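Local coordinates for serine protease MT3772 (Mycobacterium tuberculosis, PDB 3K6Y), which acts as a membrane-associated serine endopeptidase and probably protects the bacterium against oxidative and acid stress, at residues A30-P35 with A144-I149; G62-P67 with L113-L118; R148-I153 with T173-V178. One frame throughout, in Å; residues are numbered along the deposited sequence.

How the interactions relate
The chain is the protease part of a longer membrane protein and folds into two six-stranded antiparallel barrels. Interactions 1 and 3 belong to the second barrel and share Arg148 and Ile149 on strand 143-157: one covers the start of that strand, the other pairs it with strand 167-175. Their centres lie 13 Å apart, and they touch where Ala147 CB meets Ala176 CB at 3.7 Å. Interaction 2 packs the loop that leaves the first barrel against that barrel's strand 56-66, its nearest atoms about 11 Å from interaction 1 and about 12 Å from interaction 3. The side chains of Phe63 and Ile174 lie about 10 and 11 Å from that of Ser183, the predicted nucleophile.

Interaction 1: A30-P35 with A144-I149; sequences ALVNNP and ATPARI
Leu31 and Val32 rest on the ring of Pro146, and these three side chains make the apolar packing. The side chains of Leu31 and Pro146 run past each other in opposite directions, with Leu31 CB 4.1 Å from Pro146 CB. Leu31 CD1 meets the same Pro146 CB, also at 4.1 Å, and the leucine leans against Leu190 as well. Val32 touches another part of the ring with one branch: its CG1 is 3.7 Å from Pro146 CD and 3.8 Å from Pro146 CG. That methyl stands anti to the carbonyl carbon of its own residue (chi1 -65°), which turns CG1 toward the proline ring.

The residues belong to the end of a 3-10 segment, which runs to Asn33 and is laid over the start of strand 143-157 in the second barrel of this chymotrypsin-like fold. It leads directly to helix 35-40, whose start is capped by Asn34: its OD1 accepts a hydrogen bond from Val36 N.

Methyls also meet backbone carbonyls. Val32 CG1 sits 3.4 Å from Ala144 O, and Leu31 CD1 approaches Ala147 O at 3.9 Å, while the methyl of Ala144 points toward the turn.

No hydrogen bond crosses between the two segments; each satisfies backbone groups on its own side. In the turn, Asn33 N donates to Ala30 O (2.9 Å) and Asn34 N to Leu31 O (3.1 Å). In the strand, Thr145 and Ala147 pair with Val133 and Val131 of strand 130-135, and Arg148 forms a salt bridge with Asp130 while its guanidinium also reaches the carbonyls of Ala25 and Ser26.

Interaction 2: G62-P67 with L113-L118; sequences GFVISP and LPPPPL
Val64 pushes its two methyls into the bend of the proline-rich loop 113-118, each toward a different part of it. CG2 meets Leu113 tip to tip, 3.9 Å from Leu113 CD2, and the same methyl lies 4.0 Å from Pro115 CG, where the two side chains cross at about a right angle. CG1, anti to the backbone N (chi1 -176°), is turned instead to Pro117, 3.6 Å from Pro117 CA. Val64 CB, between the branches, sits 3.5 Å from Pro116 O, a carbonyl that also accepts a hydrogen bond from Ser43 OG.

The Pro117 ring lies over the backbone beyond Val64: its CB is 3.6 Å from Ser66 N, and its CG reaches toward Pro67 CD, the two rings crossing obliquely. On the far side of the corner that the chain turns at Ile65, Leu118 extends CD1 to Phe63 CB. Phe63 and Leu118 both also pack on Val194 of strand 194-201, in the second barrel, so this edge of the contact faces the junction between the barrels.

One direct hydrogen bond joins the backbones, Leu118 N to Val64 O at 2.9 Å. It is nearly straight at hydrogen (176°), with the donor tilted 31° from the carbonyl plane. A water donates to both Ile65 O and Leu118 O, at 2.8 Å each.

Prolines 114 to 117 lack an amide hydrogen, and Leu118 is the first residue after them able to donate one; between the two segments one direct backbone hydrogen bond and a water bridge are left, and ring and methyl packing makes up most of the rest.

Interaction 3: R148-I153 with T173-V178; sequences RIREAI and TIRADV
Thr173 O is gripped by two successive amides: Arg150 N donates to it at 2.8 Å and Glu151 N, weakly, at 3.4 Å. Two residues thus face one, a classic beta bulge. Thr173 N returns a bond to Glu151 O at 2.9 Å. A water joins Glu151 OE1 to Thr173 OG1.

Before the bulge, Arg148 and Arg175 form a hydrogen-bonded pair, Arg175 N to Arg148 O measuring 2.8 Å. Next to it, Ile149 CD1 meets Ile174 CG2 on the opposite face of the sheet.

Arg150, extended from CG to NE, donates a weak hydrogen bond from NE to Ile174 O (3.4 Å). One face of its guanidinium lies over Arg175 CB, 3.5 Å from the plane and offset toward the rim. The guanidinium planes are 9° apart, yet it is the Arg175 aliphatic chain that meets this face; Arg150 NH2 is 4.5 Å from Arg175 NE. Their like charges are probably eased by other partners: Arg175 forms a salt bridge from NE to Glu207 and a hydrogen bond from NH1 to Val24 O, while Arg150 NH1 and NH2 bond to Ile22 O and Glu207 O.

The hairpin lies in the second barrel, flanked by strand 130-135 beside Ile149 and strand 208-213 beside Ile174.

Interaction 1: A30-P35 with A144-I149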
loop_
_atom_site.group_PDB
_atom_site.type_symbol
_atom_site.label_atom_id
_atom_site.label_comp_id
_atom_site.label_asym_id
_atom_site.label_seq_id
_atom_site.Cartn_x
_atom_site.Cartn_y
_atom_site.Cartn_z
ATOM N N ALA A 30 6.260 -5.776 -39.922
ATOM C CA ALA A 30 7.247 -6.847 -40.044
ATOM C C ALA A 30 8.037 -7.049 -38.760
ATOM O O ALA A 30 8.695 -8.075 -38.600
ATOM C CB ALA A 30 8.197 -6.583 -41.232
ATOM N N LEU A 31 7.960 -6.092 -37.829
ATOM C CA LEU A 31 8.694 -6.216 -36.565
ATOM C C LEU A 31 8.314 -7.469 -35.782
ATOM O O LEU A 31 9.121 -7.972 -35.006
ATOM C CB LEU A 31 8.509 -4.960 -35.708
ATOM C CG LEU A 31 9.232 -3.717 -36.213
ATOM C CD1 LEU A 31 8.742 -2.465 -35.511
ATOM C CD2 LEU A 31 10.751 -3.879 -36.056
ATOM N N VAL A 32 7.102 -7.993 -35.970
ATOM C CA VAL A 32 6.706 -9.223 -35.276
ATOM C C VAL A 32 7.655 -10.381 -35.583
ATOM O O VAL A 32 7.801 -11.287 -34.767
ATOM C CB VAL A 32 5.246 -9.668 -35.572
ATOM C CG1 VAL A 32 4.272 -8.659 -35.048
ATOM C CG2 VAL A 32 5.024 -9.910 -37.068
ATOM N N ASN A 33 8.271 -10.342 -36.768
ATOM C CA ASN A 33 9.160 -11.409 -37.218
ATOM C C ASN A 33 10.636 -11.029 -37.131
ATOM O O ASN A 33 11.507 -11.805 -37.554
ATOM C CB ASN A 33 8.789 -11.837 -38.645
ATOM C CG ASN A 33 7.390 -12.422 -38.727
ATOM O OD1 ASN A 33 7.012 -13.264 -37.912
ATOM N ND2 ASN A 33 6.619 -11.982 -39.713
ATOM N N ASN A 34 10.942 -9.856 -36.580
ATOM C CA ASN A 34 12.345 -9.472 -36.417
ATOM C C ASN A 34 13.055 -10.482 -35.500
ATOM O O ASN A 34 12.486 -10.901 -34.481
ATOM C CB ASN A 34 12.462 -8.046 -35.865
ATOM C CG ASN A 34 13.872 -7.503 -35.923
ATOM O OD1 ASN A 34 14.736 -7.937 -35.176
ATOM N ND2 ASN A 34 14.102 -6.522 -36.792
ATOM N N PRO A 35 14.277 -10.920 -35.877
ATOM C CA PRO A 35 14.988 -11.896 -35.041
ATOM C C PRO A 35 15.164 -11.506 -33.562
ATOM O O PRO A 35 15.340 -12.384 -32.716
ATOM C CB PRO A 35 16.357 -12.040 -35.727
ATOM C CG PRO A 35 16.199 -11.462 -37.041
ATOM C CD PRO A 35 15.019 -10.577 -37.106
ATOM N N ALA A 144 4.459 -10.008 -29.707
ATOM C CA ALA A 144 5.244 -8.838 -30.050
ATOM C C ALA A 144 4.345 -7.856 -30.774
ATOM O O ALA A 144 3.709 -8.212 -31.776
ATOM C CB ALA A 144 6.420 -9.224 -30.942
ATOM N N THR A 145 4.318 -6.620 -30.296
ATOM C CA THR A 145 3.476 -5.570 -30.861
ATOM C C THR A 145 4.370 -4.525 -31.496
ATOM O O THR A 145 5.107 -3.836 -30.804
ATOM C CB THR A 145 2.572 -4.962 -29.765
ATOM O OG1 THR A 145 1.724 -5.996 -29.255
ATOM C CG2 THR A 145 1.720 -3.820 -30.308
ATOM N N PRO A 146 4.315 -4.392 -32.830
ATOM C CA PRO A 146 5.137 -3.369 -33.468
ATOM C C PRO A 146 4.825 -1.964 -32.952
ATOM O O PRO A 146 3.651 -1.633 -32.670
ATOM C CB PRO A 146 4.771 -3.498 -34.947
ATOM C CG PRO A 146 4.271 -4.901 -35.094
ATOM C CD PRO A 146 3.564 -5.207 -33.796
ATOM N N ALA A 147 5.846 -1.133 -32.832
ATOM C CA ALA A 147 5.674 0.194 -32.275
ATOM C C ALA A 147 6.648 1.168 -32.905
ATOM O O ALA A 147 7.590 0.767 -33.579
ATOM C CB ALA A 147 5.830 0.172 -30.734
ATOM N N ARG A 148 6.393 2.453 -32.701
ATOM C CA ARG A 148 7.256 3.510 -33.176
ATOM C C ARG A 148 7.321 4.596 -32.121
ATOM O O ARG A 148 6.287 5.004 -31.585
ATOM C CB ARG A 148 6.782 4.058 -34.534
ATOM C CG ARG A 148 7.778 5.011 -35.157
ATOM C CD ARG A 148 7.399 5.527 -36.576
ATOM N NE ARG A 148 7.086 4.439 -37.502
ATOM C CZ ARG A 148 7.991 3.699 -38.146
ATOM N NH1 ARG A 148 9.294 3.907 -37.971
ATOM N NH2 ARG A 148 7.580 2.737 -38.951
ATOM N N ILE A 149 8.515 5.086 -31.827
ATOM C CA ILE A 149 8.672 6.155 -30.848
ATOM C C ILE A 149 8.037 7.437 -31.373
ATOM O O ILE A 149 8.295 7.840 -32.520
ATOM C CB ILE A 149 10.160 6.451 -30.527
ATOM C CG1 ILE A 149 10.863 5.228 -29.913
ATOM C CG2 ILE A 149 10.310 7.668 -29.618
ATOM C CD1 ILE A 149 10.383 4.862 -28.483
#

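Interaction 2: G62-P67 with L113-L118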
loop_
_atom_site.group_PDB
_atom_site.type_symbol
_atom_site.label_atom_id
_atom_site.label_comp_id
_atom_site.label_asym_id
_atom_site.label_seq_id
_atom_site.Cartn_x
_atom_site.Cartn_y
_atom_site.Cartn_z
ATOM N N GLY A 62 6.402 -9.025 -17.161
ATOM C CA GLY A 62 7.611 -8.486 -16.557
ATOM C C GLY A 62 8.797 -8.921 -17.380
ATOM O O GLY A 62 8.655 -9.629 -18.382
ATOM N N PHE A 63 9.986 -8.548 -16.932
ATOM C CA PHE A 63 11.170 -9.001 -17.647
ATOM C C PHE A 63 12.333 -9.135 -16.676
ATOM O O PHE A 63 12.383 -8.464 -15.639
ATOM C CB PHE A 63 11.510 -8.091 -18.854
ATOM C CG PHE A 63 11.719 -6.653 -18.483
ATOM C CD1 PHE A 63 13.001 -6.126 -18.316
ATOM C CD2 PHE A 63 10.624 -5.806 -18.280
ATOM C CE1 PHE A 63 13.183 -4.798 -17.941
ATOM C CE2 PHE A 63 10.796 -4.490 -17.907
ATOM C CZ PHE A 63 12.076 -3.971 -17.745
ATOM N N VAL A 64 13.264 -10.012 -17.031
ATOM C CA VAL A 64 14.405 -10.281 -16.172
ATOM C C VAL A 64 15.395 -9.118 -16.253
ATOM O O VAL A 64 15.858 -8.746 -17.338
ATOM C CB VAL A 64 15.078 -11.599 -16.559
ATOM C CG1 VAL A 64 16.209 -11.906 -15.597
ATOM C CG2 VAL A 64 14.071 -12.739 -16.569
ATOM N N ILE A 65 15.713 -8.540 -15.092
ATOM C CA ILE A 65 16.672 -7.426 -15.031
ATOM C C ILE A 65 18.037 -7.827 -14.476
ATOM O O ILE A 65 19.012 -7.104 -14.657
ATOM C CB ILE A 65 16.108 -6.241 -14.225
ATOM C CG1 ILE A 65 15.565 -6.676 -12.850
ATOM C CG2 ILE A 65 15.062 -5.506 -15.061
ATOM C CD1 ILE A 65 15.299 -5.531 -11.884
ATOM N N SER A 66 18.095 -8.961 -13.795
ATOM C CA SER A 66 19.340 -9.485 -13.229
ATOM C C SER A 66 18.956 -10.929 -12.856
ATOM O O SER A 66 17.776 -11.237 -12.713
ATOM C CB SER A 66 19.731 -8.652 -12.015
ATOM O OG SER A 66 21.064 -8.913 -11.598
ATOM N N PRO A 67 19.931 -11.841 -12.680
ATOM C CA PRO A 67 19.491 -13.205 -12.320
ATOM C C PRO A 67 18.511 -13.239 -11.133
ATOM O O PRO A 67 18.742 -12.559 -10.116
ATOM C CB PRO A 67 20.816 -13.922 -12.017
ATOM C CG PRO A 67 21.788 -13.212 -12.970
ATOM C CD PRO A 67 21.388 -11.747 -12.905
ATOM N N LEU A 113 15.132 -18.776 -11.392
ATOM C CA LEU A 113 14.487 -18.409 -12.640
ATOM C C LEU A 113 15.511 -18.602 -13.777
ATOM O O LEU A 113 16.550 -17.958 -13.781
ATOM C CB LEU A 113 14.043 -16.960 -12.552
ATOM C CG LEU A 113 13.360 -16.410 -13.799
ATOM C CD1 LEU A 113 12.096 -17.191 -14.132
ATOM C CD2 LEU A 113 13.081 -14.947 -13.540
ATOM N N PRO A 114 15.237 -19.499 -14.743
ATOM C CA PRO A 114 16.282 -19.771 -15.748
ATOM C C PRO A 114 16.737 -18.672 -16.712
ATOM O O PRO A 114 17.917 -18.595 -16.989
ATOM C CB PRO A 114 15.733 -20.987 -16.524
ATOM C CG PRO A 114 14.797 -21.629 -15.560
ATOM C CD PRO A 114 14.122 -20.455 -14.853
ATOM N N PRO A 115 15.828 -17.857 -17.275
ATOM C CA PRO A 115 16.307 -16.970 -18.339
ATOM C C PRO A 115 17.259 -15.862 -17.908
ATOM O O PRO A 115 17.218 -15.402 -16.764
ATOM C CB PRO A 115 15.032 -16.383 -18.931
ATOM C CG PRO A 115 14.004 -16.562 -17.896
ATOM C CD PRO A 115 14.363 -17.803 -17.140
ATOM N N PRO A 116 18.084 -15.389 -18.855
ATOM C CA PRO A 116 19.064 -14.375 -18.536
ATOM C C PRO A 116 18.444 -12.977 -18.504
ATOM O O PRO A 116 17.344 -12.758 -19.019
ATOM C CB PRO A 116 20.045 -14.484 -19.717
ATOM C CG PRO A 116 19.148 -14.828 -20.877
ATOM C CD PRO A 116 18.175 -15.809 -20.271
ATOM N N PRO A 117 19.164 -12.013 -17.921
ATOM C CA PRO A 117 18.659 -10.658 -17.895
ATOM C C PRO A 117 18.748 -9.961 -19.231
ATOM O O PRO A 117 19.567 -10.318 -20.099
ATOM C CB PRO A 117 19.581 -9.945 -16.904
ATOM C CG PRO A 117 20.857 -10.749 -16.882
ATOM C CD PRO A 117 20.446 -12.166 -17.202
ATOM N N LEU A 118 17.925 -8.932 -19.351
ATOM C CA LEU A 118 18.022 -7.951 -20.424
ATOM C C LEU A 118 18.758 -6.737 -19.912
ATOM O O LEU A 118 18.717 -6.461 -18.721
ATOM C CB LEU A 118 16.630 -7.526 -20.901
ATOM C CG LEU A 118 15.754 -8.691 -21.373
ATOM C CD1 LEU A 118 14.413 -8.161 -21.812
ATOM C CD2 LEU A 118 16.407 -9.473 -22.505
HETATM O O HOH W 1 18.623 -4.907 -16.373
#

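Interaction 3: R148-I153 with T173-V178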
loop_
_atom_site.group_PDB
_atom_site.type_symbol
_atom_site.label_atom_id
_atom_site.label_comp_id
_atom_site.label_asym_id
_atom_site.label_seq_id
_atom_site.Cartn_x
_atom_site.Cartn_y
_atom_site.Cartn_z
ATOM N N ARG A 148 6.393 2.453 -32.701
ATOM C CA ARG A 148 7.256 3.510 -33.176
ATOM C C ARG A 148 7.321 4.596 -32.121
ATOM O O ARG A 148 6.287 5.004 -31.585
ATOM C CB ARG A 148 6.782 4.058 -34.534
ATOM C CG ARG A 148 7.778 5.011 -35.157
ATOM C CD ARG A 148 7.399 5.527 -36.576
ATOM N NE ARG A 148 7.086 4.439 -37.502
ATOM C CZ ARG A 148 7.991 3.699 -38.146
ATOM N NH1 ARG A 148 9.294 3.907 -37.971
ATOM N NH2 ARG A 148 7.580 2.737 -38.951
ATOM N N ILE A 149 8.515 5.086 -31.827
ATOM C CA ILE A 149 8.672 6.155 -30.848
ATOM C C ILE A 149 8.037 7.437 -31.373
ATOM O O ILE A 149 8.295 7.840 -32.520
ATOM C CB ILE A 149 10.160 6.451 -30.527
ATOM C CG1 ILE A 149 10.863 5.228 -29.913
ATOM C CG2 ILE A 149 10.310 7.668 -29.618
ATOM C CD1 ILE A 149 10.383 4.862 -28.483
ATOM N N ARG A 150 7.225 8.097 -30.540
ATOM C CA ARG A 150 6.776 9.462 -30.851
ATOM C C ARG A 150 7.708 10.483 -30.222
ATOM O O ARG A 150 8.269 11.312 -30.930
ATOM C CB ARG A 150 5.338 9.707 -30.385
ATOM C CG ARG A 150 4.291 8.829 -31.012
ATOM C CD ARG A 150 2.936 9.266 -30.495
ATOM N NE ARG A 150 1.849 8.403 -30.911
ATOM C CZ ARG A 150 1.222 8.477 -32.088
ATOM N NH1 ARG A 150 1.621 9.351 -33.005
ATOM N NH2 ARG A 150 0.215 7.671 -32.362
ATOM N N GLU A 151 7.870 10.453 -28.901
ATOM C CA GLU A 151 8.564 11.516 -28.197
ATOM C C GLU A 151 8.893 11.082 -26.776
ATOM O O GLU A 151 8.124 10.333 -26.177
ATOM C CB GLU A 151 7.629 12.736 -28.143
ATOM C CG GLU A 151 8.228 14.041 -27.682
ATOM C CD GLU A 151 7.195 15.170 -27.631
ATOM O OE1 GLU A 151 5.967 14.896 -27.689
ATOM O OE2 GLU A 151 7.616 16.339 -27.519
ATOM N N ALA A 152 10.014 11.557 -26.240
ATOM C CA ALA A 152 10.268 11.502 -24.791
ATOM C C ALA A 152 9.659 12.765 -24.176
ATOM O O ALA A 152 9.946 13.873 -24.633
ATOM C CB ALA A 152 11.761 11.432 -24.510
ATOM N N ILE A 153 8.802 12.600 -23.170
ATOM C CA ILE A 153 8.107 13.726 -22.522
ATOM C C ILE A 153 8.177 13.584 -21.002
ATOM O O ILE A 153 8.420 12.492 -20.502
ATOM C CB ILE A 153 6.603 13.821 -22.936
ATOM C CG1 ILE A 153 5.821 12.564 -22.542
ATOM C CG2 ILE A 153 6.458 14.109 -24.426
ATOM C CD1 ILE A 153 4.303 12.744 -22.484
ATOM N N THR A 173 6.034 8.495 -25.323
ATOM C CA THR A 173 4.826 8.162 -26.051
ATOM C C THR A 173 5.212 7.378 -27.287
ATOM O O THR A 173 6.226 7.689 -27.922
ATOM C CB THR A 173 4.032 9.406 -26.436
ATOM O OG1 THR A 173 4.895 10.308 -27.134
ATOM C CG2 THR A 173 3.502 10.085 -25.179
ATOM N N ILE A 174 4.425 6.360 -27.620
ATOM C CA ILE A 174 4.706 5.506 -28.763
ATOM C C ILE A 174 3.437 5.408 -29.596
ATOM O O ILE A 174 2.319 5.600 -29.084
ATOM C CB ILE A 174 5.220 4.094 -28.342
ATOM C CG1 ILE A 174 4.149 3.326 -27.555
ATOM C CG2 ILE A 174 6.535 4.217 -27.582
ATOM C CD1 ILE A 174 4.567 1.908 -27.216
ATOM N N ARG A 175 3.624 5.143 -30.885
ATOM C CA ARG A 175 2.526 4.742 -31.718
ATOM C C ARG A 175 2.484 3.218 -31.691
ATOM O O ARG A 175 3.438 2.563 -32.130
ATOM C CB ARG A 175 2.695 5.268 -33.149
ATOM C CG ARG A 175 1.514 4.896 -33.992
ATOM C CD ARG A 175 1.497 5.575 -35.332
ATOM N NE ARG A 175 0.319 5.112 -36.054
ATOM C CZ ARG A 175 -0.115 5.617 -37.205
ATOM N NH1 ARG A 175 0.546 6.597 -37.800
ATOM N NH2 ARG A 175 -1.211 5.113 -37.744
ATOM N N ALA A 176 1.409 2.661 -31.137
ATOM C CA ALA A 176 1.236 1.213 -31.001
ATOM C C ALA A 176 -0.163 0.912 -30.506
ATOM O O ALA A 176 -0.817 1.776 -29.933
ATOM C CB ALA A 176 2.232 0.653 -29.976
ATOM N N ASP A 177 -0.597 -0.330 -30.690
ATOM C CA ASP A 177 -1.828 -0.817 -30.087
ATOM C C ASP A 177 -1.477 -1.625 -28.844
ATOM O O ASP A 177 -1.322 -2.847 -28.923
ATOM C CB ASP A 177 -2.609 -1.684 -31.080
ATOM C CG ASP A 177 -3.932 -2.184 -30.508
ATOM N N VAL A 178 -1.348 -0.929 -27.714
ATOM C CA VAL A 178 -1.020 -1.589 -26.441
ATOM C C VAL A 178 -2.289 -2.250 -25.907
ATOM O O VAL A 178 -3.386 -1.661 -25.952
ATOM C CB VAL A 178 -0.436 -0.580 -25.421
ATOM C CG1 VAL A 178 -0.149 -1.261 -24.060
ATOM C CG2 VAL A 178 0.835 0.057 -25.968
HETATM O O HOH W 2 3.948 12.866 -27.752
#